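Local coordinates for extracellular ligand-binding receptor (Rhodopseudomonas palustris, PDB 3SG0), which binds benzoyl-formic acid (phenylglyoxylate) and probably serves as the solute-binding protein of a transport system for aromatic acids, at residues 152-157 and 242-247; 173-178 and 217-222. All coordinates share one frame; numbering follows the deposited sequence.

Contact 1. Residues 152-157 and 242-247; sequences KYIAKT and AIYQTH. With 173 (benzoyl-formic acid), chain B.
Ile-154 lies over one face of the Tyr-244 ring. Its CG1 is anti to the carbonyl carbon (chi1 -66°), which sends this branch, and not CG2, over the ring. CG1 stands 3.8 Å from the ring centroid, only 10° off the normal, a CH-pi contact. CD1 carries on past the centre to the rim, 3.8 Å from CD2 of Tyr-244. Tyr-153 crosses Tyr-244 at about a right angle, and CE1 of Tyr-244 sits in the plane of the Tyr-153 ring at its edge, 3.8 Å from CE2 of Tyr-153. This tight apolar part joins helix 143-156 to strand 242-244, an outermost strand of the four-stranded parallel sheet in a periplasmic binding protein fold. Farther along, His-247 turns a ring face to the bound benzoyl-formic acid, its CD2 3.6 Å from C1E of the ligand. The phenol end of Tyr-244 is looser and wetter. There CG2 of the exposed Thr-157 is 3.6 Å from OH of Tyr-244. A water bridges Tyr-244 OH (2.6 Å) and Thr-157 OG1 (2.8 Å). It donates to OG1, which donates to Ile-154 O (2.6 Å). A leucine here would probably leave the water without one partner and Ile-154 without a flat face.

Contact 2. Residues 173-178 and 217-222; sequences EGYYKV and AVFIAS
Tyr-175 carries its CG anti to its own carbonyl carbon and beside the backbone N (chi1 -82°), while Phe-219 turns CG anti to its backbone N (chi1 -167°). These torsions bring one atom of each ring together obliquely, with CD1 of Tyr-175 3.8 Å from CZ of Phe-219. CE2 of Phe-219 is the next atom along, 4.0 Å from the same CD1. The side chains cross at about a right angle, yet the ring planes are only 29° apart. The rings are slid past one another, with centroids 5.9 Å apart, and barely overlap. Ala-221 fills the place next to this ring pair. Its CB touches CB of Tyr-175 at 3.8 Å and approaches CG of Tyr-175 at 4.2 Å. The small methyl lets the helix come close, and the CA atoms of Tyr-175 and Ala-221 are 6.5 Å apart. Helix 170-186 here packs on strand 217-221 of the parallel sheet, in the alpha/beta architecture of the periplasmic binding proteins. No hydrogen bond crosses between the two segments, and all three touching residues are buried. The polar end of Tyr-175 is satisfied elsewhere, since its OH is hydrogen-bonded to Asp-143. The same carboxylate oxygen, OD1, bonds NE2 of His-247, a residue of the ligand pocket, which puts Tyr-175 in the second shell, its side chain about 7 Å from the bound benzoyl-formic acid. Phe-219 and Ala-221 are two residues apart on the strand, and both point their CB atoms toward the helix. Tyr-164 of the neighbouring strand 161-167 also touches both of them.

From the N terminus, helix 143-156 brings in the first segment, 152-157. The chain then forms strand 161-167 and helix 170-186, which carries 173-178. Strand 217-221 returns to that helix, and contact 2 closes the shorter loop, with 38 residues between its segments. After helix 228-236 the chain reaches 242-247, and contact 1 closes a longer loop of 84 residues. Contact 2 is wholly enclosed by it; the loops nest and do not cross. Strands 217-221 and 242-244 are parallel neighbours, probably bonded through Tyr-244 O to Ile-220 N and Tyr-244 N to Val-218 O. The two contacts thus tie helices 143-156 and 170-186 to one sheet.

Contact 1. Residues 152-157 and 242-247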
loop_
_atom_site.group_PDB
_atom_site.type_symbol
_atom_site.label_atom_id
_atom_site.label_comp_id
_atom_site.label_asym_id
_atom_site.label_seq_id
_atom_site.Cartn_x
_atom_site.Cartn_y
_atom_site.Cartn_z
ATOM N N LYS A 152 -3.461 5.487 -18.852
ATOM C CA LYS A 152 -3.957 6.653 -19.570
ATOM C C LYS A 152 -2.845 7.666 -19.803
ATOM O O LYS A 152 -2.735 8.239 -20.892
ATOM C CB LYS A 152 -5.108 7.300 -18.805
ATOM C CG LYS A 152 -6.409 6.523 -18.863
ATOM C CD LYS A 152 -7.535 7.326 -18.232
ATOM C CE LYS A 152 -8.887 6.666 -18.441
ATOM N NZ LYS A 152 -9.070 5.482 -17.564
ATOM N N TYR A 153 -2.023 7.904 -18.788
ATOM C CA TYR A 153 -0.917 8.834 -18.940
ATOM C C TYR A 153 0.065 8.353 -20.001
ATOM O O TYR A 153 0.474 9.116 -20.871
ATOM C CB TYR A 153 -0.179 9.072 -17.621
ATOM C CG TYR A 153 0.978 10.018 -17.805
ATOM C CD1 TYR A 153 0.763 11.387 -17.889
ATOM C CD2 TYR A 153 2.274 9.549 -17.949
ATOM C CE1 TYR A 153 1.807 12.262 -18.080
ATOM C CE2 TYR A 153 3.329 10.423 -18.147
ATOM C CZ TYR A 153 3.086 11.780 -18.208
ATOM O OH TYR A 153 4.124 12.662 -18.401
ATOM N N ILE A 154 0.450 7.086 -19.928
ATOM C CA ILE A 154 1.383 6.531 -20.899
ATOM C C ILE A 154 0.855 6.711 -22.323
ATOM O O ILE A 154 1.589 7.126 -23.223
ATOM C CB ILE A 154 1.672 5.050 -20.604
ATOM C CG1 ILE A 154 2.412 4.928 -19.266
ATOM C CG2 ILE A 154 2.488 4.430 -21.735
ATOM C CD1 ILE A 154 2.537 3.506 -18.734
ATOM N N ALA A 155 -0.421 6.414 -22.528
ATOM C CA ALA A 155 -1.021 6.584 -23.851
ATOM C C ALA A 155 -0.900 8.033 -24.325
ATOM O O ALA A 155 -0.586 8.292 -25.492
ATOM C CB ALA A 155 -2.470 6.143 -23.834
ATOM N N LYS A 156 -1.135 8.971 -23.413
ATOM C CA LYS A 156 -1.107 10.390 -23.753
ATOM C C LYS A 156 0.277 10.867 -24.182
ATOM O O LYS A 156 0.397 11.846 -24.924
ATOM C CB LYS A 156 -1.627 11.237 -22.589
ATOM C CG LYS A 156 -3.103 11.034 -22.293
ATOM C CD LYS A 156 -3.566 11.906 -21.138
ATOM C CE LYS A 156 -5.030 11.656 -20.813
ATOM N NZ LYS A 156 -5.488 12.467 -19.651
ATOM N N THR A 157 1.324 10.176 -23.737
ATOM C CA THR A 157 2.682 10.557 -24.113
ATOM C C THR A 157 2.994 10.188 -25.557
ATOM O O THR A 157 3.998 10.632 -26.110
ATOM C CB THR A 157 3.745 9.877 -23.230
ATOM O OG1 THR A 157 3.759 8.466 -23.493
ATOM C CG2 THR A 157 3.474 10.135 -21.756
ATOM N N ALA A 242 11.337 6.438 -21.515
ATOM C CA ALA A 242 10.630 6.659 -20.260
ATOM C C ALA A 242 10.461 5.360 -19.484
ATOM O O ALA A 242 10.181 4.308 -20.065
ATOM C CB ALA A 242 9.277 7.284 -20.525
ATOM N N ILE A 243 10.629 5.442 -18.166
ATOM C CA ILE A 243 10.358 4.310 -17.294
ATOM C C ILE A 243 9.278 4.702 -16.293
ATOM O O ILE A 243 9.324 5.777 -15.682
ATOM C CB ILE A 243 11.636 3.835 -16.582
ATOM C CG1 ILE A 243 12.642 3.295 -17.606
ATOM C CG2 ILE A 243 11.301 2.762 -15.555
ATOM C CD1 ILE A 243 13.990 2.935 -17.007
ATOM N N TYR A 244 8.288 3.832 -16.168
ATOM C CA TYR A 244 7.166 4.034 -15.264
ATOM C C TYR A 244 7.226 2.994 -14.162
ATOM O O TYR A 244 7.606 1.845 -14.405
ATOM C CB TYR A 244 5.860 3.928 -16.046
ATOM C CG TYR A 244 5.802 4.999 -17.093
ATOM C CD1 TYR A 244 5.483 6.299 -16.747
ATOM C CD2 TYR A 244 6.139 4.735 -18.414
ATOM C CE1 TYR A 244 5.461 7.305 -17.688
ATOM C CE2 TYR A 244 6.116 5.739 -19.367
ATOM C CZ TYR A 244 5.784 7.017 -18.993
ATOM O OH TYR A 244 5.766 8.019 -19.935
ATOM N N GLN A 245 6.887 3.407 -12.944
ATOM C CA GLN A 245 6.852 2.500 -11.809
ATOM C C GLN A 245 5.459 2.575 -11.190
ATOM O O GLN A 245 4.505 2.997 -11.852
ATOM C CB GLN A 245 7.968 2.831 -10.809
ATOM C CG GLN A 245 9.379 2.561 -11.344
ATOM C CD GLN A 245 10.057 1.348 -10.709
ATOM O OE1 GLN A 245 9.412 0.486 -10.111
ATOM N NE2 GLN A 245 11.377 1.285 -10.830
ATOM N N THR A 246 5.352 2.139 -9.940
ATOM C CA THR A 246 4.094 2.098 -9.198
ATOM C C THR A 246 4.293 2.742 -7.835
ATOM O O THR A 246 5.419 3.042 -7.432
ATOM C CB THR A 246 3.624 0.659 -8.937
ATOM O OG1 THR A 246 4.520 0.027 -8.010
ATOM C CG2 THR A 246 3.531 -0.143 -10.226
ATOM N N HIS A 247 3.198 2.914 -7.098
ATOM C CA HIS A 247 3.274 3.492 -5.763
ATOM C C HIS A 247 4.043 2.635 -4.756
ATOM O O HIS A 247 4.270 3.070 -3.628
ATOM C CB HIS A 247 1.889 3.880 -5.232
ATOM C CG HIS A 247 0.913 2.746 -5.132
ATOM N ND1 HIS A 247 -0.357 2.930 -4.627
ATOM C CD2 HIS A 247 0.998 1.434 -5.470
ATOM C CE1 HIS A 247 -1.012 1.785 -4.657
ATOM N NE2 HIS A 247 -0.215 0.859 -5.165
HETATM O O1B 173 B . 0.936 -4.930 -1.971
HETATM C C1 173 B . 2.111 -5.147 -2.098
HETATM O O1A 173 B . 2.636 -6.422 -2.276
HETATM C C2 173 B . 3.076 -4.011 -2.310
HETATM O O2 173 B . 4.186 -4.224 -2.700
HETATM C C1G 173 B . 2.603 -2.637 -1.952
HETATM C C2D 173 B . 1.862 -2.427 -0.636
HETATM C C2E 173 B . 1.353 -1.048 -0.269
HETATM C C3 173 B . 1.580 0.111 -1.238
HETATM C C1E 173 B . 2.327 -0.133 -2.562
HETATM C C1D 173 B . 2.852 -1.505 -2.931
HETATM O O HOH W 1 6.037 7.305 -22.443
#

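Contact 2. Residues 173-178 and 217-222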
loop_
_atom_site.group_PDB
_atom_site.type_symbol
_atom_site.label_atom_id
_atom_site.label_comp_id
_atom_site.label_asym_id
_atom_site.label_seq_id
_atom_site.Cartn_x
_atom_site.Cartn_y
_atom_site.Cartn_z
ATOM N N GLU A 173 1.161 -8.992 -10.859
ATOM C CA GLU A 173 0.194 -9.451 -11.851
ATOM C C GLU A 173 -1.074 -8.599 -11.898
ATOM O O GLU A 173 -1.732 -8.526 -12.934
ATOM C CB GLU A 173 -0.136 -10.933 -11.651
ATOM C CG GLU A 173 1.018 -11.849 -12.039
ATOM C CD GLU A 173 1.375 -11.733 -13.514
ATOM O OE1 GLU A 173 0.575 -12.184 -14.360
ATOM O OE2 GLU A 173 2.443 -11.179 -13.835
ATOM N N GLY A 174 -1.411 -7.941 -10.797
ATOM C CA GLY A 174 -2.531 -7.019 -10.812
ATOM C C GLY A 174 -2.289 -5.844 -11.746
ATOM O O GLY A 174 -3.223 -5.355 -12.390
ATOM N N TYR A 175 -1.042 -5.381 -11.831
ATOM C CA TYR A 175 -0.681 -4.349 -12.797
ATOM C C TYR A 175 -0.699 -4.892 -14.215
ATOM O O TYR A 175 -1.303 -4.295 -15.111
ATOM C CB TYR A 175 0.677 -3.692 -12.457
ATOM C CG TYR A 175 0.476 -2.636 -11.415
ATOM C CD1 TYR A 175 0.092 -1.351 -11.771
ATOM C CD2 TYR A 175 0.582 -2.940 -10.067
ATOM C CE1 TYR A 175 -0.164 -0.387 -10.807
ATOM C CE2 TYR A 175 0.338 -1.980 -9.098
ATOM C CZ TYR A 175 -0.037 -0.707 -9.475
ATOM O OH TYR A 175 -0.323 0.242 -8.517
ATOM N N TYR A 176 -0.049 -6.027 -14.430
ATOM C CA TYR A 176 0.012 -6.567 -15.775
ATOM C C TYR A 176 -1.383 -6.797 -16.348
ATOM O O TYR A 176 -1.671 -6.430 -17.497
ATOM C CB TYR A 176 0.796 -7.872 -15.827
ATOM C CG TYR A 176 0.872 -8.388 -17.238
ATOM C CD1 TYR A 176 1.788 -7.856 -18.132
ATOM C CD2 TYR A 176 -0.016 -9.351 -17.701
ATOM C CE1 TYR A 176 1.850 -8.297 -19.440
ATOM C CE2 TYR A 176 0.040 -9.800 -19.011
ATOM C CZ TYR A 176 0.973 -9.264 -19.869
ATOM O OH TYR A 176 1.033 -9.707 -21.173
ATOM N N LYS A 177 -2.260 -7.414 -15.570
ATOM C CA LYS A 177 -3.560 -7.773 -16.121
ATOM C C LYS A 177 -4.378 -6.548 -16.520
ATOM O O LYS A 177 -5.043 -6.552 -17.564
ATOM C CB LYS A 177 -4.331 -8.705 -15.183
ATOM C CG LYS A 177 -5.064 -8.049 -14.034
ATOM C CD LYS A 177 -5.973 -9.076 -13.365
ATOM C CE LYS A 177 -6.637 -8.530 -12.113
ATOM N NZ LYS A 177 -7.340 -9.607 -11.350
ATOM N N VAL A 178 -4.329 -5.496 -15.712
ATOM C CA VAL A 178 -5.089 -4.289 -16.026
ATOM C C VAL A 178 -4.491 -3.533 -17.207
ATOM O O VAL A 178 -5.220 -3.090 -18.104
ATOM C CB VAL A 178 -5.238 -3.381 -14.789
ATOM C CG1 VAL A 178 -5.895 -2.057 -15.159
ATOM C CG2 VAL A 178 -6.044 -4.103 -13.730
ATOM N N ALA A 217 8.890 2.825 -24.065
ATOM C CA ALA A 217 8.908 3.010 -22.621
ATOM C C ALA A 217 8.871 1.639 -21.986
ATOM O O ALA A 217 8.567 0.650 -22.653
ATOM C CB ALA A 217 7.710 3.834 -22.180
ATOM N N VAL A 218 9.183 1.585 -20.697
ATOM C CA VAL A 218 9.077 0.342 -19.948
ATOM C C VAL A 218 8.315 0.587 -18.653
ATOM O O VAL A 218 8.560 1.578 -17.956
ATOM C CB VAL A 218 10.460 -0.263 -19.639
ATOM C CG1 VAL A 218 10.311 -1.534 -18.809
ATOM C CG2 VAL A 218 11.201 -0.569 -20.928
ATOM N N PHE A 219 7.384 -0.317 -18.357
ATOM C CA PHE A 219 6.657 -0.321 -17.100
ATOM C C PHE A 219 7.244 -1.361 -16.156
ATOM O O PHE A 219 7.467 -2.513 -16.546
ATOM C CB PHE A 219 5.186 -0.650 -17.335
ATOM C CG PHE A 219 4.336 -0.361 -16.142
ATOM C CD1 PHE A 219 3.775 0.893 -15.986
ATOM C CD2 PHE A 219 4.155 -1.304 -15.134
ATOM C CE1 PHE A 219 3.022 1.199 -14.873
ATOM C CE2 PHE A 219 3.396 -0.996 -14.010
ATOM C CZ PHE A 219 2.831 0.258 -13.889
ATOM N N ILE A 220 7.475 -0.951 -14.911
ATOM C CA ILE A 220 7.969 -1.841 -13.868
ATOM C C ILE A 220 6.926 -1.911 -12.751
ATOM O O ILE A 220 6.533 -0.870 -12.213
ATOM C CB ILE A 220 9.303 -1.315 -13.289
ATOM C CG1 ILE A 220 10.355 -1.209 -14.401
ATOM C CG2 ILE A 220 9.776 -2.208 -12.135
ATOM C CD1 ILE A 220 11.622 -0.494 -13.981
ATOM N N ALA A 221 6.484 -3.123 -12.409
ATOM C CA ALA A 221 5.536 -3.322 -11.316
ATOM C C ALA A 221 6.253 -3.987 -10.145
ATOM O O ALA A 221 6.408 -5.211 -10.097
ATOM C CB ALA A 221 4.344 -4.155 -11.765
ATOM N N SER A 222 6.689 -3.166 -9.201
ATOM C CA SER A 222 7.548 -3.603 -8.112
ATOM C C SER A 222 7.286 -2.740 -6.879
ATOM O O SER A 222 6.440 -1.842 -6.904
ATOM C CB SER A 222 9.006 -3.501 -8.571
ATOM O OG SER A 222 9.903 -3.986 -7.593
#